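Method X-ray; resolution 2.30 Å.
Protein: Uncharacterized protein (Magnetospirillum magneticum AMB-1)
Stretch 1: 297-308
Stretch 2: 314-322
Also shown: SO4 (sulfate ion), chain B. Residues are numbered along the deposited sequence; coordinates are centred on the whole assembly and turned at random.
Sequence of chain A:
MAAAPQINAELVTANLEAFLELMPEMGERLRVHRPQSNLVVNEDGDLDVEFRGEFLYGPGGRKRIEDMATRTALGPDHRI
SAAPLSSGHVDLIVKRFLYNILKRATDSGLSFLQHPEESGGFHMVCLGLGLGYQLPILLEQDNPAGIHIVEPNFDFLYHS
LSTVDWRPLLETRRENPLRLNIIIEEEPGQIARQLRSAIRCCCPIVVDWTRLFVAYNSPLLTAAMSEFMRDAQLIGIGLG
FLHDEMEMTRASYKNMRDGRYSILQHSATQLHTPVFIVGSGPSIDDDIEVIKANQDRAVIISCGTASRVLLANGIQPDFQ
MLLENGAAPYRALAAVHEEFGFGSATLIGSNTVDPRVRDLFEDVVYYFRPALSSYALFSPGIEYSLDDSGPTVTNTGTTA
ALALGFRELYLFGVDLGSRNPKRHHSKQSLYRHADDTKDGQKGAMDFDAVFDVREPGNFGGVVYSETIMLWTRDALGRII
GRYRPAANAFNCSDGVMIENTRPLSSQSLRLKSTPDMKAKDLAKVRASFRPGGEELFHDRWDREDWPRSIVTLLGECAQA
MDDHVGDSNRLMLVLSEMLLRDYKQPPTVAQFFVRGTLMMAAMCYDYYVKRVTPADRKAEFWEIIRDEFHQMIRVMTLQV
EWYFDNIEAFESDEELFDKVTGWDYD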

# COMPACT_ATOMS: atom_id res chain seq x y z
N ARG A 297 3.33 10.63 38.08
CA ARG A 297 4.67 10.79 37.53
C ARG A 297 4.94 10.09 36.19
O ARG A 297 6.09 9.88 35.79
N ALA A 298 3.88 9.77 35.46
CA ALA A 298 4.01 9.25 34.11
C ALA A 298 2.97 9.89 33.22
O ALA A 298 1.89 10.25 33.68
N VAL A 299 3.26 9.99 31.93
CA VAL A 299 2.29 10.56 31.00
C VAL A 299 1.39 9.43 30.55
O VAL A 299 1.90 8.40 30.13
N ILE A 300 0.07 9.59 30.67
CA ILE A 300 -0.87 8.56 30.26
C ILE A 300 -1.39 8.86 28.86
O ILE A 300 -2.02 9.90 28.64
N ILE A 301 -1.09 7.98 27.92
CA ILE A 301 -1.59 8.09 26.56
C ILE A 301 -2.65 7.00 26.40
O ILE A 301 -2.36 5.80 26.44
N SER A 302 -3.90 7.44 26.25
CA SER A 302 -5.03 6.57 26.13
C SER A 302 -5.31 6.39 24.66
O SER A 302 -5.48 7.36 23.95
N CYS A 303 -5.37 5.15 24.21
CA CYS A 303 -5.59 4.85 22.81
C CYS A 303 -7.03 4.43 22.55
O CYS A 303 -7.47 3.38 23.02
N GLY A 304 -7.77 5.27 21.83
CA GLY A 304 -9.16 4.99 21.51
C GLY A 304 -10.00 4.61 22.73
O GLY A 304 -10.03 5.36 23.71
N THR A 305 -10.61 3.41 22.69
CA THR A 305 -11.56 2.96 23.71
C THR A 305 -10.98 2.62 25.07
O THR A 305 -11.73 2.39 26.03
N ALA A 306 -9.66 2.60 25.16
CA ALA A 306 -8.96 2.42 26.45
C ALA A 306 -9.40 3.45 27.49
O ALA A 306 -9.29 3.22 28.69
N SER A 307 -9.87 4.60 27.03
CA SER A 307 -10.25 5.68 27.93
C SER A 307 -11.33 5.27 28.93
O SER A 307 -11.30 5.68 30.10
N ARG A 308 -12.24 4.41 28.49
CA ARG A 308 -13.33 3.93 29.34
C ARG A 308 -12.82 3.30 30.63
O ARG A 308 -13.27 3.67 31.71
N GLY A 314 -10.75 6.13 37.76
CA GLY A 314 -10.19 7.37 38.24
C GLY A 314 -8.77 7.62 37.77
O GLY A 314 -7.93 8.08 38.53
N ILE A 315 -8.50 7.31 36.51
CA ILE A 315 -7.19 7.56 35.94
C ILE A 315 -7.39 8.60 34.86
O ILE A 315 -8.22 8.41 33.98
N GLN A 316 -6.67 9.71 34.95
CA GLN A 316 -6.81 10.79 33.98
C GLN A 316 -5.81 10.64 32.82
O GLN A 316 -4.62 10.78 33.00
N PRO A 317 -6.30 10.35 31.61
CA PRO A 317 -5.39 10.42 30.48
C PRO A 317 -4.84 11.83 30.29
O PRO A 317 -5.56 12.80 30.48
N ASP A 318 -3.58 11.95 29.92
CA ASP A 318 -2.99 13.23 29.57
C ASP A 318 -3.30 13.46 28.10
O ASP A 318 -3.64 14.57 27.69
N PHE A 319 -3.21 12.40 27.31
CA PHE A 319 -3.56 12.46 25.90
C PHE A 319 -4.53 11.37 25.56
O PHE A 319 -4.43 10.26 26.08
N GLN A 320 -5.50 11.71 24.71
CA GLN A 320 -6.44 10.75 24.16
C GLN A 320 -6.18 10.68 22.65
O GLN A 320 -6.18 11.70 21.95
N MET A 321 -5.96 9.46 22.15
CA MET A 321 -5.62 9.28 20.74
C MET A 321 -6.81 8.80 19.94
O MET A 321 -7.62 7.98 20.43
N LEU A 322 -6.93 9.34 18.73
CA LEU A 322 -7.95 8.90 17.80
C LEU A 322 -7.34 8.85 16.41
O LEU A 322 -6.77 9.84 15.94

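The most unusual feature of this contact is that side chains extend the backbone ladder of a parallel strand pair at both of its ends. At the start, where the second stretch has not yet entered its strand, Asp318 substitutes a carboxylate for a main-chain acceptor: its CA-to-CB bond points toward the first stretch, chi1 is m (-65°), and OD2 accepts a nearly linear hydrogen bond from Ile300 N at 2.7 Å. The carbonyl of the same isoleucine answers in the other direction, with Ile300 O receiving Asp318 N at 2.9 Å and Phe319 N at 3.1 Å. The regular ladder then follows, with Ser302 N to Phe319 O at 2.9 Å, Met321 N to Ser302 O at 2.8 Å and Gly304 N to Met321 O at 3.1 Å.

At the far end the amide of Gln320 takes over. In its t, p conformation (chi1 171°, chi2 68°) the side chain leaves its strand on the sheet face shared with Ser302, but its end turns back to the first stretch and uses both polar atoms. Gln320 NE2 donates to Gly304 O at 2.7 Å, while OE1 of Gln320 accepts from Ser302 OG at 3.0 Å. Ser302 has chi1 t (178°), which places its hydroxyl for this bond, and its CB lies 3.8 Å from Pro317 CB. Ser307, with chi1 p and CA-to-CB directed toward the second stretch, packs against the same amide, its CB 3.1 Å from Gln320 OE1. Its hydroxyl turns back within its own stretch, where Ser307 OG makes a weak hydrogen bond to Gly304 O at 3.3 Å.

The opposite face of the sheet is apolar, carrying Ile301 and Cys303 on one strand and Phe319 and Met321 on the other. Phe319 (chi1 m) presents its ring edge to the first stretch: CD2 of Phe319 is 4.0 Å from Val299 CG1 and 4.2 Å from Ile301 CG1. Val299 is t, and Ile301 is m, t. The other branch of Ile301 meets the methionine, Ile301 CG2 lying 3.5 Å from Met321 CG. Met321 is m at all three chi angles, so its chain is folded and its end leads away from the first stretch; Cys303, also m, touches it more loosely, with SG of Cys303 4.2 Å from Met321 CG.

Ile300 points toward the second stretch ahead of the paired segment. Its m, m rotamer sets Ile300 CG1 3.8 Å from Gln316 O and 4.4 Å from CG2 of Ile315, itself m, t, so this isoleucine fills the space beside the incoming loop.

Beyond the ladder, a sulfate, probably from the crystallisation liquor, sits at the turn. Thr305 N donates to SO4 O4 at 2.8 Å and Thr305 OG1 to SO4 O2 at 2.7 Å. Gly304 has positive phi, which favours glycine, and a CB there would clash with SO4 O4.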

# COMPACT_ATOMS: atom_id res chain seq x y z
CB ARG A 297 5.71 10.38 38.56
CG ARG A 297 5.71 8.91 38.93
CD ARG A 297 6.63 8.68 40.11
NE ARG A 297 6.35 7.43 40.80
CZ ARG A 297 5.31 7.22 41.60
NH1 ARG A 297 4.41 8.19 41.82
NH2 ARG A 297 5.15 6.04 42.18
CB ALA A 298 3.85 7.74 34.09
CB VAL A 299 3.01 11.24 29.83
CG1 VAL A 299 2.03 11.62 28.72
CG2 VAL A 299 3.76 12.45 30.37
CB ILE A 300 -2.09 8.47 31.18
CG1 ILE A 300 -1.69 8.33 32.65
CG2 ILE A 300 -2.98 7.31 30.76
CD1 ILE A 300 -0.77 7.18 32.96
CB ILE A 301 -0.46 7.94 25.54
CG1 ILE A 301 0.49 9.13 25.69
CG2 ILE A 301 -1.02 7.90 24.12
CD1 ILE A 301 1.57 9.20 24.65
CB SER A 302 -6.26 7.18 26.81
OG SER A 302 -7.40 6.34 26.66
CB CYS A 303 -4.60 3.77 22.37
SG CYS A 303 -2.89 4.37 22.49
CB THR A 305 -12.39 1.73 23.22
OG1 THR A 305 -11.50 0.69 22.76
CG2 THR A 305 -13.32 2.14 22.10
CB ALA A 306 -7.48 2.57 26.22
CB SER A 307 -10.73 6.89 27.10
OG SER A 307 -11.83 6.54 26.26
CB ARG A 308 -14.20 2.94 28.56
CG ARG A 308 -15.38 2.43 29.35
CD ARG A 308 -16.33 1.59 28.50
NE ARG A 308 -17.18 2.37 27.58
CZ ARG A 308 -18.20 3.15 27.95
NH1 ARG A 308 -18.53 3.29 29.24
NH2 ARG A 308 -18.90 3.80 27.03
CB ILE A 315 -6.57 6.29 35.36
CG1 ILE A 315 -6.33 5.27 36.50
CG2 ILE A 315 -5.29 6.62 34.60
CD1 ILE A 315 -6.01 3.85 36.04
CB GLN A 316 -6.58 12.13 34.70
CG GLN A 316 -6.57 13.36 33.80
CD GLN A 316 -7.89 13.59 33.10
OE1 GLN A 316 -8.94 13.64 33.73
NE2 GLN A 316 -7.85 13.76 31.78
CB PRO A 317 -6.26 10.09 29.27
CG PRO A 317 -7.48 9.48 29.80
CD PRO A 317 -7.65 9.91 31.22
CB ASP A 318 -1.50 13.19 29.83
CG ASP A 318 -1.18 13.04 31.35
OD1 ASP A 318 -1.39 14.03 32.08
OD2 ASP A 318 -0.70 11.95 31.79
CB PHE A 319 -2.32 12.37 25.02
CG PHE A 319 -1.38 13.51 25.24
CD1 PHE A 319 -1.71 14.78 24.82
CD2 PHE A 319 -0.17 13.31 25.89
CE1 PHE A 319 -0.85 15.85 25.02
CE2 PHE A 319 0.69 14.37 26.10
CZ PHE A 319 0.34 15.65 25.67
CB GLN A 320 -7.89 11.16 24.46
CG GLN A 320 -8.97 10.35 23.74
CD GLN A 320 -9.05 8.91 24.24
OE1 GLN A 320 -8.86 8.64 25.43
NE2 GLN A 320 -9.34 7.99 23.34
CB MET A 321 -4.50 8.26 20.58
CG MET A 321 -3.30 8.47 21.46
SD MET A 321 -2.37 9.96 21.14
CE MET A 321 -2.09 9.77 19.36
CB LEU A 322 -9.14 9.84 17.82
CG LEU A 322 -10.36 9.35 17.05
CD1 LEU A 322 -10.91 8.06 17.65
CD2 LEU A 322 -11.43 10.43 17.01
S SO4 B . -9.92 0.86 19.91
O1 SO4 B . -8.71 0.70 20.76
O2 SO4 B . -10.88 -0.22 20.30
O3 SO4 B . -9.54 0.74 18.47
O4 SO4 B . -10.47 2.24 20.14